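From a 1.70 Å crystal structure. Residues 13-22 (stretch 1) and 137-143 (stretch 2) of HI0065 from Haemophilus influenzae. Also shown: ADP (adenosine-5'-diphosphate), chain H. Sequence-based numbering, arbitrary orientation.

Stretch 1 13-22: SMLRFGKKFA
Stretch 2 137-143: ARNIELI

A helix packed on a strand, with no hydrogen bond between them, is held by van der Waals packing, mostly between apolar side chains, with the aliphatic part of R138 taking a share. Residues 13-22 are helical throughout, with phi near -65° and psi near -40°, and the helix extends beyond both ends of the stretch. Residues 137-143 form an extended strand, with phi from -103° to -142° and psi from 123° to 166°. The two run in nearly the same direction, their axes 26° apart and 10.5 Å distant at closest approach, so the gap between the backbones is wide enough to be filled by side chains from both sides. M14 lies abreast of R138, with their CA atoms 8.2 Å apart, and F21 abreast of L142, with CA to CA 10.4 Å; the separation thus grows along the pair, and 272 Å² is buried in all. M14, F17 and F21 on the helix and R138, I140 and L142 on the strand are all buried; the apolar ones suit that place because they leave no polar group unpaired, and R138 because its NE, NH1 and NH2 are all hydrogen-bonded.

S13 makes no contact with the strand, but its backbone O accepts from F17 N at 3.0 Å, the first of the i to i+4 bonds that repeat to A22 N and G18 O at 2.8 Å. M14 is the first helix residue to reach across. Its CA-to-CB bond points sideways, yet chi1 t, chi2 p and a chi3 of 103° bring the end of the chain nearer, setting SD 3.5 Å from I140 CD1 and CE 4.0 Å from R138 CG. A flexible, unbranched thioether suits this place, since it can bend toward the strand while its root stays beside the nucleotide: M14 CB is 3.7 Å from ADP N1. R138 (chi1 m, chi2 m, chi3 t) offers its aliphatic CG to the methionine and lays one face of its guanidinium over ADP C4. Its NH1 also donates to A137 O at 2.9 Å, so this nitrogen of the buried guanidinium has an acceptor.

L15 and R16 are turned out of reach of the strand. One turn on from S13, F17 points toward the strand with chi1 t and chi2 87°. Its CD2 lies 4.1 Å from I140 CD1, while CZ meets L142 CD1 at 4.0 Å, the leucine methyl sitting at the ring edge, near its plane. A broad flat ring can touch two strand residues at once, and I140 (chi1 m, chi2 t) extends CD1 far enough to meet both M14 and F17.

G18 has no side chain and touches nothing of the strand. K19 and K20 are exposed, as befits long charged chains on the outer side of a helix. F21 again points toward the strand, with chi1 t and chi2 35°. Its CE1 is 4.2 Å from L142 CD1, which now lies over one face of the ring, so the same methyl meets F17 at its edge and F21 on a face. L142 takes chi1 m and chi2 t to reach both. R138, I140 and L142, every second residue of the strand, point toward the helix; N139, between R138 and I140, points away, and E141 is out of reach. A22, small and buried, closes the stretch without touching the strand.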

# COMPACT_ATOMS: atom_id res chain seq x y z
N SER A 13 -7.68 -4.96 14.64
CA SER A 13 -8.34 -5.40 13.41
C SER A 13 -7.67 -4.78 12.19
O SER A 13 -7.69 -5.43 11.12
CB SER A 13 -9.82 -4.93 13.48
OG SER A 13 -10.46 -5.74 14.49
N MET A 14 -7.11 -3.60 12.26
CA MET A 14 -6.47 -2.98 11.12
C MET A 14 -5.19 -3.82 10.79
O MET A 14 -4.89 -4.00 9.62
CB MET A 14 -5.99 -1.56 11.38
CG MET A 14 -5.42 -0.85 10.20
SD MET A 14 -6.59 -0.62 8.69
CE MET A 14 -7.04 1.20 8.90
N LEU A 15 -4.53 -4.18 11.89
CA LEU A 15 -3.28 -4.98 11.68
C LEU A 15 -3.59 -6.36 11.12
O LEU A 15 -2.86 -6.73 10.13
CB LEU A 15 -2.57 -5.05 13.02
CG LEU A 15 -2.10 -3.74 13.63
CD1 LEU A 15 -1.59 -3.98 15.06
CD2 LEU A 15 -1.13 -2.98 12.77
N ARG A 16 -4.60 -7.05 11.54
CA ARG A 16 -5.03 -8.33 11.02
C ARG A 16 -5.45 -8.18 9.56
O ARG A 16 -5.13 -9.06 8.72
CB ARG A 16 -6.20 -8.87 11.85
CG ARG A 16 -6.75 -10.21 11.33
CD ARG A 16 -7.87 -10.70 12.27
NE ARG A 16 -8.64 -11.78 11.70
CZ ARG A 16 -9.96 -11.83 11.53
NH1 ARG A 16 -10.73 -10.80 11.87
NH2 ARG A 16 -10.51 -12.93 11.03
N PHE A 17 -6.16 -7.10 9.22
CA PHE A 17 -6.53 -6.91 7.83
C PHE A 17 -5.32 -6.62 6.96
O PHE A 17 -5.18 -7.22 5.89
CB PHE A 17 -7.52 -5.69 7.71
CG PHE A 17 -7.95 -5.51 6.26
CD1 PHE A 17 -9.06 -6.23 5.80
CD2 PHE A 17 -7.27 -4.67 5.42
CE1 PHE A 17 -9.43 -6.07 4.45
CE2 PHE A 17 -7.61 -4.55 4.09
CZ PHE A 17 -8.73 -5.25 3.62
N GLY A 18 -4.34 -5.86 7.49
CA GLY A 18 -3.11 -5.66 6.69
C GLY A 18 -2.40 -7.02 6.44
O GLY A 18 -1.92 -7.24 5.32
N LYS A 19 -2.35 -7.85 7.45
CA LYS A 19 -1.61 -9.14 7.29
C LYS A 19 -2.34 -9.97 6.20
O LYS A 19 -1.69 -10.46 5.27
CB LYS A 19 -1.59 -9.93 8.57
CG LYS A 19 -0.88 -11.32 8.40
CD LYS A 19 -0.87 -12.11 9.67
CE LYS A 19 -0.45 -13.56 9.46
NZ LYS A 19 0.87 -13.69 8.75
N LYS A 20 -3.66 -10.02 6.31
CA LYS A 20 -4.43 -10.80 5.28
C LYS A 20 -4.25 -10.20 3.90
O LYS A 20 -3.99 -10.99 2.95
CB LYS A 20 -5.91 -10.85 5.66
CG LYS A 20 -6.79 -11.56 4.64
CD LYS A 20 -8.26 -11.57 5.02
CE LYS A 20 -8.99 -12.75 4.34
NZ LYS A 20 -9.88 -12.23 3.26
N PHE A 21 -4.30 -8.90 3.72
CA PHE A 21 -4.14 -8.25 2.43
C PHE A 21 -2.74 -8.49 1.87
O PHE A 21 -2.50 -8.82 0.71
CB PHE A 21 -4.40 -6.75 2.61
CG PHE A 21 -4.36 -5.84 1.44
CD1 PHE A 21 -4.79 -6.23 0.19
CD2 PHE A 21 -3.97 -4.50 1.57
CE1 PHE A 21 -4.73 -5.35 -0.89
CE2 PHE A 21 -3.95 -3.61 0.54
CZ PHE A 21 -4.31 -4.06 -0.76
N ALA A 22 -1.71 -8.35 2.72
CA ALA A 22 -0.32 -8.53 2.24
C ALA A 22 -0.09 -10.01 1.86
O ALA A 22 0.55 -10.24 0.82
CB ALA A 22 0.66 -8.16 3.34
N ALA A 137 -12.44 3.61 15.34
CA ALA A 137 -12.88 2.62 14.35
C ALA A 137 -12.62 3.17 12.96
O ALA A 137 -12.48 4.36 12.72
CB ALA A 137 -14.32 2.18 14.50
N ARG A 138 -12.58 2.27 11.97
CA ARG A 138 -12.36 2.64 10.59
C ARG A 138 -13.26 1.80 9.69
O ARG A 138 -13.82 0.79 10.08
CB ARG A 138 -10.86 2.39 10.15
CG ARG A 138 -9.84 3.09 11.02
CD ARG A 138 -9.74 4.56 10.89
NE ARG A 138 -8.63 5.19 11.65
CZ ARG A 138 -8.79 5.64 12.89
NH1 ARG A 138 -9.98 5.59 13.50
NH2 ARG A 138 -7.80 6.29 13.52
N ASN A 139 -13.36 2.23 8.44
CA ASN A 139 -13.99 1.42 7.38
C ASN A 139 -13.15 1.66 6.12
O ASN A 139 -12.84 2.78 5.73
CB ASN A 139 -15.45 1.89 7.18
CG ASN A 139 -16.25 0.82 6.42
OD1 ASN A 139 -16.74 -0.13 7.02
ND2 ASN A 139 -16.29 1.04 5.12
N ILE A 140 -12.78 0.52 5.48
CA ILE A 140 -11.93 0.64 4.29
C ILE A 140 -12.70 0.14 3.06
O ILE A 140 -13.46 -0.79 3.20
CB ILE A 140 -10.75 -0.39 4.50
CG1 ILE A 140 -9.91 0.11 5.68
CG2 ILE A 140 -9.98 -0.49 3.20
CD1 ILE A 140 -8.92 -0.94 6.16
N GLU A 141 -12.54 0.89 1.99
CA GLU A 141 -13.11 0.45 0.70
C GLU A 141 -11.87 0.11 -0.15
O GLU A 141 -11.01 0.99 -0.33
CB GLU A 141 -13.96 1.52 0.09
CG GLU A 141 -13.35 2.67 -0.66
CD GLU A 141 -14.17 3.95 -0.63
OE1 GLU A 141 -14.77 4.25 0.43
OE2 GLU A 141 -14.22 4.70 -1.63
N LEU A 142 -11.86 -1.10 -0.66
CA LEU A 142 -10.80 -1.43 -1.66
C LEU A 142 -11.49 -1.38 -3.03
O LEU A 142 -12.57 -1.98 -3.24
CB LEU A 142 -10.29 -2.86 -1.43
CG LEU A 142 -9.48 -3.19 -0.20
CD1 LEU A 142 -8.83 -4.59 -0.36
CD2 LEU A 142 -8.38 -2.18 0.02
N ILE A 143 -10.88 -0.71 -3.96
CA ILE A 143 -11.38 -0.50 -5.29
C ILE A 143 -10.30 -0.99 -6.30
O ILE A 143 -9.23 -0.46 -6.37
CB ILE A 143 -11.73 0.96 -5.53
CG1 ILE A 143 -12.78 1.44 -4.49
CG2 ILE A 143 -12.37 1.11 -6.93
CD1 ILE A 143 -13.06 2.93 -4.66
PB ADP H . -1.98 8.06 8.44
O1B ADP H . -0.73 7.41 7.85
O2B ADP H . -3.17 7.89 7.59
O3B ADP H . -1.63 9.59 8.68
PA ADP H . -1.31 6.73 10.92
O1A ADP H . 0.05 7.34 11.08
O2A ADP H . -1.34 5.27 10.71
O3A ADP H . -2.18 7.51 9.86
O5' ADP H . -2.10 7.05 12.28
C5' ADP H . -3.23 6.35 12.74
C4' ADP H . -3.41 6.70 14.24
O4' ADP H . -4.71 6.29 14.65
C3' ADP H . -2.41 6.00 15.13
O3' ADP H . -1.95 6.91 16.19
C2' ADP H . -3.21 4.81 15.60
O2' ADP H . -2.73 4.21 16.79
C1' ADP H . -4.65 5.36 15.67
N9 ADP H . -5.66 4.35 15.48
C8 ADP H . -6.74 4.13 16.28
N7 ADP H . -7.59 3.24 15.89
C5 ADP H . -7.06 2.82 14.76
C6 ADP H . -7.60 1.90 13.89
N6 ADP H . -8.76 1.28 14.04
N1 ADP H . -6.90 1.74 12.73
C2 ADP H . -5.77 2.43 12.51
N3 ADP H . -5.19 3.38 13.28
C4 ADP H . -5.91 3.47 14.43